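Local coordinates for ABC transporter, substrate binding protein (Mannopine) (Agrobacterium fabrum, PDB 5L9S), which serves as the periplasmic substrate-binding protein of an ABC transporter, probably for mannopine, and is seen here in its open, unliganded conformation, at residues 16-19 / 20-24; 171-174 / 175-178; 316-319 / 320-324. All coordinates share one frame; numbering follows the deposited sequence.

From the N terminus, interaction 1 (16-24) comes first, on helix 12-30 of the beta-alpha-beta unit formed with strands 4-9 and 33-38. Interaction 2 (171-178) occupies the first two turns of helix 171-181, and interaction 3 (316-324) lies near the end of the last helix, 307-325. Each is local, closing helical turns, and the three follow in series with none nested or crossed. Interactions 2 and 3, distant in sequence, touch in space: a D172-R320 salt bridge and the packing of F175 on W321 and W324 join helix 171-181 to helix 307-325. Interaction 1 lies on the opposite side of the chain's centre from both, its own centre about 40 Å from that of interaction 3.

Interaction 1. Residues 16-19 / 20-24; sequences KALR and EAWFE
The F23 ring has the carbonyl oxygen of L18 over one face, 3.6 Å above its plane and displaced toward the rim, while its CE2 meets L18 CB at 3.7 Å. The indole of W22 takes F23 CE1 on one face; at its edge, near the ring plane, L18 CD2 approaches CE3 to 4.0 Å. L18 and W22 run side by side, and W22 NE1 reaches L253 O on helix 247-258. F23 CG stands beside its own backbone N (chi1 -53°), which brings the phenyl back over the L18 carbonyl. The helix widens to a pi-type turn at 20-23. L18 O accepts from two amides, W22 N at 2.8 Å and F23 N at 2.9 Å. The shift carries on to E24 N, bonded to R19 O at 2.8 Å. R19 passes aliphatic carbons by the E24 carboxylate, the flat groups 61° apart, and sends its guanidinium to E15 and T36 instead. A water donates to A17 O and, weakly, to E20 OE1. L18 O, taking both amides, is where the bonding passes from i+4 to i+5; A17, L18, A21, W22 and F23 are buried while K16, E20 and E24 are exposed.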
loop_
_atom_site.group_PDB
_atom_site.type_symbol
_atom_site.label_atom_id
_atom_site.label_comp_id
_atom_site.label_asym_id
_atom_site.label_seq_id
_atom_site.Cartn_x
_atom_site.Cartn_y
_atom_site.Cartn_z
ATOM N N LYS A 16 3.100 -7.815 15.634
ATOM C CA LYS A 16 4.030 -7.443 16.706
ATOM C C LYS A 16 4.212 -5.946 16.772
ATOM O O LYS A 16 4.143 -5.385 17.868
ATOM C CB LYS A 16 5.369 -8.147 16.483
ATOM C CG LYS A 16 6.257 -8.279 17.712
ATOM C CD LYS A 16 7.624 -8.870 17.332
ATOM C CE LYS A 16 7.727 -10.391 17.433
ATOM N NZ LYS A 16 6.995 -11.094 16.337
ATOM N N ALA A 17 4.407 -5.284 15.605
ATOM C CA ALA A 17 4.560 -3.825 15.494
ATOM C C ALA A 17 3.283 -3.096 16.001
ATOM O O ALA A 17 3.377 -2.107 16.741
ATOM C CB ALA A 17 4.861 -3.435 14.052
ATOM N N LEU A 18 2.098 -3.623 15.628
ATOM C CA LEU A 18 0.795 -3.095 16.035
ATOM C C LEU A 18 0.515 -3.307 17.517
ATOM O O LEU A 18 -0.093 -2.451 18.143
ATOM C CB LEU A 18 -0.343 -3.667 15.150
ATOM C CG LEU A 18 -0.234 -3.418 13.615
ATOM C CD1 LEU A 18 -1.392 -4.016 12.896
ATOM C CD2 LEU A 18 -0.106 -1.928 13.264
ATOM N N ARG A 19 0.996 -4.401 18.095
ATOM C CA ARG A 19 0.788 -4.697 19.515
ATOM C C ARG A 19 1.535 -3.698 20.397
ATOM O O ARG A 19 0.977 -3.185 21.364
ATOM C CB ARG A 19 1.244 -6.124 19.819
ATOM C CG ARG A 19 0.630 -6.730 21.080
ATOM C CD ARG A 19 1.164 -8.125 21.346
ATOM N NE ARG A 19 0.974 -9.030 20.199
ATOM C CZ ARG A 19 -0.125 -9.747 19.964
ATOM N NH1 ARG A 19 -1.166 -9.678 20.790
ATOM N NH2 ARG A 19 -0.191 -10.540 18.905
ATOM N N GLU A 20 2.797 -3.419 20.033
ATOM C CA GLU A 20 3.699 -2.527 20.753
ATOM C C GLU A 20 3.307 -1.058 20.608
ATOM O O GLU A 20 3.382 -0.312 21.584
ATOM C CB GLU A 20 5.139 -2.718 20.255
ATOM C CG GLU A 20 5.739 -4.088 20.552
ATOM C CD GLU A 20 7.029 -4.453 19.826
ATOM O OE1 GLU A 20 7.485 -3.673 18.954
ATOM O OE2 GLU A 20 7.573 -5.545 20.119
ATOM N N ALA A 21 2.905 -0.639 19.394
ATOM C CA ALA A 21 2.596 0.755 19.103
ATOM C C ALA A 21 1.135 1.155 19.245
ATOM O O ALA A 21 0.860 2.326 19.495
ATOM C CB ALA A 21 3.091 1.097 17.707
ATOM N N TRP A 22 0.201 0.195 19.080
ATOM C CA TRP A 22 -1.221 0.488 19.040
ATOM C C TRP A 22 -2.080 -0.256 20.064
ATOM O O TRP A 22 -2.850 0.397 20.766
ATOM C CB TRP A 22 -1.698 0.225 17.596
ATOM C CG TRP A 22 -3.147 0.457 17.281
ATOM C CD1 TRP A 22 -4.022 1.260 17.946
ATOM C CD2 TRP A 22 -3.852 -0.057 16.150
ATOM N NE1 TRP A 22 -5.242 1.237 17.326
ATOM C CE2 TRP A 22 -5.160 0.450 16.209
ATOM C CE3 TRP A 22 -3.495 -0.887 15.076
ATOM C CZ2 TRP A 22 -6.126 0.140 15.246
ATOM C CZ3 TRP A 22 -4.469 -1.250 14.164
ATOM C CH2 TRP A 22 -5.761 -0.716 14.235
ATOM N N PHE A 23 -1.977 -1.587 20.154
ATOM C CA PHE A 23 -2.841 -2.384 21.037
ATOM C C PHE A 23 -2.524 -2.252 22.506
ATOM O O PHE A 23 -3.438 -1.935 23.266
ATOM C CB PHE A 23 -2.874 -3.857 20.607
ATOM C CG PHE A 23 -3.229 -4.038 19.144
ATOM C CD1 PHE A 23 -4.087 -3.143 18.498
ATOM C CD2 PHE A 23 -2.736 -5.117 18.424
ATOM C CE1 PHE A 23 -4.410 -3.310 17.154
ATOM C CE2 PHE A 23 -3.062 -5.279 17.073
ATOM C CZ PHE A 23 -3.884 -4.366 16.444
ATOM N N GLU A 24 -1.269 -2.493 22.928
ATOM C CA GLU A 24 -0.897 -2.352 24.335
ATOM C C GLU A 24 -1.120 -0.914 24.823
ATOM O O GLU A 24 -1.839 -0.783 25.826
ATOM C CB GLU A 24 0.510 -2.886 24.649
ATOM C CG GLU A 24 0.523 -4.404 24.770
ATOM C CD GLU A 24 1.858 -5.129 24.676
ATOM O OE1 GLU A 24 2.897 -4.470 24.437
ATOM O OE2 GLU A 24 1.858 -6.371 24.831
HETATM O O HOH W 1 6.351 -1.148 17.010
#

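Interaction 2. Residues 171-174 / 175-178; sequences VDRA and FRKL
The first two turns of helix 171-181 hold this contact, on a helix packed against helices 149-158 and 307-325. V171 and F175, one turn apart, lie side by side and point the same way. The valine branch CG1, anti to its backbone nitrogen (chi1 -177°), meets the phenyl at CE2, 3.6 Å away. The carbonyl oxygen of V171 sits at the edge of the same ring near its plane, 3.2 Å from F175 CD2, and also accepts the F175 amide N at 3.2 Å. One oxygen thus borders the ring while holding the backbone behind it. The ring packs further against W321 and W324 of helix 307-325.

R176 behaves differently: its chain bends at chi3 (-82°) and folds back along the helix surface. Its guanidinium lies flat over the preceding turn, with R173 CA 3.6 Å above the plane and over its centre. The face of the cation rests on backbone atoms (R173 CA and N, D172 C), with D172 CB beyond the NH2 corner, 3.5 Å from NH2; the charges stay apart, D172 OD2 5.2 Å from R176 NH2. D172 instead gives OD1 to R320 of helix 307-325 in a salt bridge, and the extended R173 pairs through NE with D159. The R173 and R176 guanidinium planes differ by 15°, but their charged groups do not touch.

Beneath the side chains, K177 N bonds R173 O at 2.9 Å and L178 N bonds A174 O at 3.0 Å. A174 and L178 both turn to helix 149-158. The arrangement is that of an amphipathic alpha-helix with regular i to i+4 bonding: V171, A174, F175 and L178 form the buried side, while D172 and R176 are exposed, R173 and K177 partly so.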
loop_
_atom_site.group_PDB
_atom_site.type_symbol
_atom_site.label_atom_id
_atom_site.label_comp_id
_atom_site.label_asym_id
_atom_site.label_seq_id
_atom_site.Cartn_x
_atom_site.Cartn_y
_atom_site.Cartn_z
ATOM N N VAL A 171 -6.178 1.894 -21.199
ATOM C CA VAL A 171 -5.592 0.543 -21.269
ATOM C C VAL A 171 -4.959 0.233 -22.638
ATOM O O VAL A 171 -3.907 -0.418 -22.694
ATOM C CB VAL A 171 -6.623 -0.533 -20.836
ATOM C CG1 VAL A 171 -6.017 -1.935 -20.839
ATOM C CG2 VAL A 171 -7.175 -0.207 -19.452
ATOM N N ASP A 172 -5.582 0.719 -23.724
ATOM C CA ASP A 172 -5.070 0.535 -25.081
ATOM C C ASP A 172 -3.734 1.241 -25.270
ATOM O O ASP A 172 -2.798 0.641 -25.797
ATOM C CB ASP A 172 -6.104 0.983 -26.125
ATOM C CG ASP A 172 -7.298 0.049 -26.216
ATOM O OD1 ASP A 172 -7.086 -1.185 -26.249
ATOM O OD2 ASP A 172 -8.445 0.552 -26.298
ATOM N N ARG A 173 -3.631 2.493 -24.778
ATOM C CA ARG A 173 -2.428 3.315 -24.841
ATOM C C ARG A 173 -1.341 2.732 -23.942
ATOM O O ARG A 173 -0.199 2.615 -24.384
ATOM C CB ARG A 173 -2.771 4.750 -24.443
ATOM C CG ARG A 173 -1.678 5.776 -24.649
ATOM C CD ARG A 173 -2.213 7.133 -24.246
ATOM N NE ARG A 173 -1.140 8.092 -24.010
ATOM C CZ ARG A 173 -1.323 9.378 -23.746
ATOM N NH1 ARG A 173 -2.547 9.877 -23.648
ATOM N NH2 ARG A 173 -0.284 10.168 -23.543
ATOM N N ALA A 174 -1.691 2.355 -22.691
ATOM C CA ALA A 174 -0.766 1.759 -21.723
ATOM C C ALA A 174 -0.040 0.519 -22.279
ATOM O O ALA A 174 1.182 0.401 -22.100
ATOM C CB ALA A 174 -1.498 1.420 -20.447
ATOM N N PHE A 175 -0.772 -0.359 -23.011
ATOM C CA PHE A 175 -0.205 -1.556 -23.644
ATOM C C PHE A 175 0.669 -1.226 -24.835
ATOM O O PHE A 175 1.667 -1.917 -25.052
ATOM C CB PHE A 175 -1.285 -2.563 -24.024
ATOM C CG PHE A 175 -1.681 -3.482 -22.893
ATOM C CD1 PHE A 175 -0.802 -4.447 -22.418
ATOM C CD2 PHE A 175 -2.941 -3.397 -22.317
ATOM C CE1 PHE A 175 -1.175 -5.308 -21.391
ATOM C CE2 PHE A 175 -3.318 -4.269 -21.295
ATOM C CZ PHE A 175 -2.438 -5.228 -20.849
ATOM N N ARG A 176 0.303 -0.160 -25.593
ATOM C CA ARG A 176 1.042 0.362 -26.753
ATOM C C ARG A 176 2.429 0.831 -26.258
ATOM O O ARG A 176 3.446 0.476 -26.859
ATOM C CB ARG A 176 0.272 1.549 -27.364
ATOM C CG ARG A 176 -0.043 1.484 -28.846
ATOM C CD ARG A 176 -0.831 2.741 -29.238
ATOM N NE ARG A 176 -2.234 2.559 -28.912
ATOM C CZ ARG A 176 -3.088 3.478 -28.461
ATOM N NH1 ARG A 176 -2.687 4.730 -28.242
ATOM N NH2 ARG A 176 -4.347 3.150 -28.216
ATOM N N LYS A 177 2.456 1.577 -25.127
ATOM C CA LYS A 177 3.683 2.071 -24.508
ATOM C C LYS A 177 4.551 0.917 -23.986
ATOM O O LYS A 177 5.768 0.928 -24.227
ATOM C CB LYS A 177 3.389 3.118 -23.410
ATOM C CG LYS A 177 4.618 3.910 -22.894
ATOM C CD LYS A 177 5.140 4.954 -23.893
ATOM C CE LYS A 177 6.305 5.751 -23.372
ATOM N NZ LYS A 177 6.979 6.509 -24.460
ATOM N N LEU A 178 3.922 -0.092 -23.307
ATOM C CA LEU A 178 4.617 -1.270 -22.778
ATOM C C LEU A 178 5.341 -2.064 -23.828
ATOM O O LEU A 178 6.412 -2.577 -23.528
ATOM C CB LEU A 178 3.705 -2.187 -21.983
ATOM C CG LEU A 178 3.672 -1.883 -20.513
ATOM C CD1 LEU A 178 2.467 -2.498 -19.862
ATOM C CD2 LEU A 178 4.968 -2.317 -19.827
#

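Interaction 3. Residues 316-319 / 320-324; sequences MLVQ and RWNSW
M316 and R320 lie side by side, one turn apart and pointing the same way, with the methionine methyl set against the guanidinium. M316 bends at chi2 (-97°), which swings its methyl CE to the edge of the R320 guanidinium, in its plane, 3.3 Å from NE and 3.4 Å from NH1. The methyl therefore borders the N-H rim of the cation; M316 comes to the edge and not over a face. R320 itself is kinked at chi2 and chi3, its polar end turned to D172. Behind this pair, R320 N donates to M316 O at 2.9 Å in a nearly straight bond.

One turn further on, S323 turns its hydroxyl back along the helix. OG stands beside its own backbone nitrogen (chi1 -67°) and donates to Q319 O at 3.1 Å from above the carbonyl plane. The same oxygen accepts S323 N at 3.2 Å, so two donors share it and the hydroxyl proton is used within the helix. The indole of W321 carries W324 CE3 over one face, 3.9 Å above the plane and offset toward the rim.

L317 and W321 turn to helix 149-158 and the loop before it, through L152, V151 and P148; W321 NE1 bonds N144. R320, W321 and W324 meet helix 171-181, joining this C-terminal helix to both.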
loop_
_atom_site.group_PDB
_atom_site.type_symbol
_atom_site.label_atom_id
_atom_site.label_comp_id
_atom_site.label_asym_id
_atom_site.label_seq_id
_atom_site.Cartn_x
_atom_site.Cartn_y
_atom_site.Cartn_z
ATOM N N MET A 316 -11.263 -7.528 -16.724
ATOM C CA MET A 316 -10.755 -7.095 -18.026
ATOM C C MET A 316 -9.224 -7.002 -18.003
ATOM O O MET A 316 -8.586 -7.538 -18.910
ATOM C CB MET A 316 -11.384 -5.734 -18.417
ATOM C CG MET A 316 -11.087 -5.285 -19.836
ATOM S SD MET A 316 -9.699 -4.114 -19.928
ATOM C CE MET A 316 -9.942 -3.448 -21.601
ATOM N N LEU A 317 -8.650 -6.352 -16.955
ATOM C CA LEU A 317 -7.213 -6.133 -16.783
ATOM C C LEU A 317 -6.398 -7.418 -16.702
ATOM O O LEU A 317 -5.438 -7.567 -17.461
ATOM C CB LEU A 317 -6.915 -5.229 -15.568
ATOM C CG LEU A 317 -7.323 -3.754 -15.624
ATOM C CD1 LEU A 317 -6.848 -3.028 -14.364
ATOM C CD2 LEU A 317 -6.791 -3.072 -16.866
ATOM N N VAL A 318 -6.797 -8.349 -15.799
ATOM C CA VAL A 318 -6.174 -9.670 -15.594
ATOM C C VAL A 318 -6.209 -10.481 -16.914
ATOM O O VAL A 318 -5.181 -11.043 -17.312
ATOM C CB VAL A 318 -6.828 -10.419 -14.399
ATOM C CG1 VAL A 318 -6.352 -11.869 -14.313
ATOM C CG2 VAL A 318 -6.567 -9.688 -13.084
ATOM N N GLN A 319 -7.376 -10.480 -17.609
ATOM C CA GLN A 319 -7.562 -11.146 -18.894
ATOM C C GLN A 319 -6.558 -10.579 -19.911
ATOM O O GLN A 319 -5.713 -11.317 -20.421
ATOM C CB GLN A 319 -8.997 -10.921 -19.408
ATOM C CG GLN A 319 -10.035 -11.952 -18.985
ATOM C CD GLN A 319 -11.332 -11.820 -19.768
ATOM O OE1 GLN A 319 -11.597 -10.805 -20.432
ATOM N NE2 GLN A 319 -12.166 -12.862 -19.728
ATOM N N ARG A 320 -6.631 -9.256 -20.153
ATOM C CA ARG A 320 -5.783 -8.525 -21.078
ATOM C C ARG A 320 -4.297 -8.670 -20.802
ATOM O O ARG A 320 -3.531 -8.729 -21.754
ATOM C CB ARG A 320 -6.194 -7.053 -21.122
ATOM C CG ARG A 320 -7.137 -6.756 -22.262
ATOM C CD ARG A 320 -6.495 -5.795 -23.226
ATOM N NE ARG A 320 -7.248 -4.551 -23.248
ATOM C CZ ARG A 320 -6.919 -3.480 -23.953
ATOM N NH1 ARG A 320 -7.675 -2.391 -23.905
ATOM N NH2 ARG A 320 -5.824 -3.482 -24.707
ATOM N N TRP A 321 -3.887 -8.731 -19.528
ATOM C CA TRP A 321 -2.473 -8.869 -19.145
ATOM C C TRP A 321 -1.933 -10.276 -19.420
ATOM O O TRP A 321 -0.882 -10.400 -20.055
ATOM C CB TRP A 321 -2.250 -8.462 -17.677
ATOM C CG TRP A 321 -0.824 -8.560 -17.214
ATOM C CD1 TRP A 321 -0.277 -9.552 -16.455
ATOM C CD2 TRP A 321 0.233 -7.625 -17.475
ATOM N NE1 TRP A 321 1.053 -9.288 -16.214
ATOM C CE2 TRP A 321 1.399 -8.121 -16.846
ATOM C CE3 TRP A 321 0.305 -6.400 -18.157
ATOM C CZ2 TRP A 321 2.630 -7.454 -16.910
ATOM C CZ3 TRP A 321 1.515 -5.722 -18.179
ATOM C CH2 TRP A 321 2.662 -6.257 -17.576
ATOM N N ASN A 322 -2.646 -11.330 -18.937
ATOM C CA ASN A 322 -2.250 -12.731 -19.103
ATOM C C ASN A 322 -2.099 -13.098 -20.561
ATOM O O ASN A 322 -1.186 -13.855 -20.911
ATOM C CB ASN A 322 -3.222 -13.674 -18.383
ATOM C CG ASN A 322 -2.961 -13.859 -16.888
ATOM O OD1 ASN A 322 -2.113 -13.185 -16.244
ATOM N ND2 ASN A 322 -3.711 -14.792 -16.302
ATOM N N SER A 323 -2.973 -12.523 -21.416
ATOM C CA SER A 323 -2.974 -12.691 -22.861
ATOM C C SER A 323 -1.772 -11.975 -23.492
ATOM O O SER A 323 -1.152 -12.534 -24.397
ATOM C CB SER A 323 -4.274 -12.156 -23.451
ATOM O OG SER A 323 -5.397 -12.934 -23.067
ATOM N N TRP A 324 -1.447 -10.742 -23.016
ATOM C CA TRP A 324 -0.315 -9.915 -23.475
ATOM C C TRP A 324 1.019 -10.559 -23.108
ATOM O O TRP A 324 1.973 -10.478 -23.884
ATOM C CB TRP A 324 -0.378 -8.501 -22.867
ATOM C CG TRP A 324 0.680 -7.559 -23.380
ATOM C CD1 TRP A 324 0.656 -6.851 -24.549
ATOM C CD2 TRP A 324 1.909 -7.214 -22.729
ATOM N NE1 TRP A 324 1.789 -6.078 -24.660
ATOM C CE2 TRP A 324 2.589 -6.300 -23.572
ATOM C CE3 TRP A 324 2.507 -7.588 -21.507
ATOM C CZ2 TRP A 324 3.842 -5.764 -23.244
ATOM C CZ3 TRP A 324 3.753 -7.060 -21.186
ATOM C CH2 TRP A 324 4.403 -6.152 -22.043
#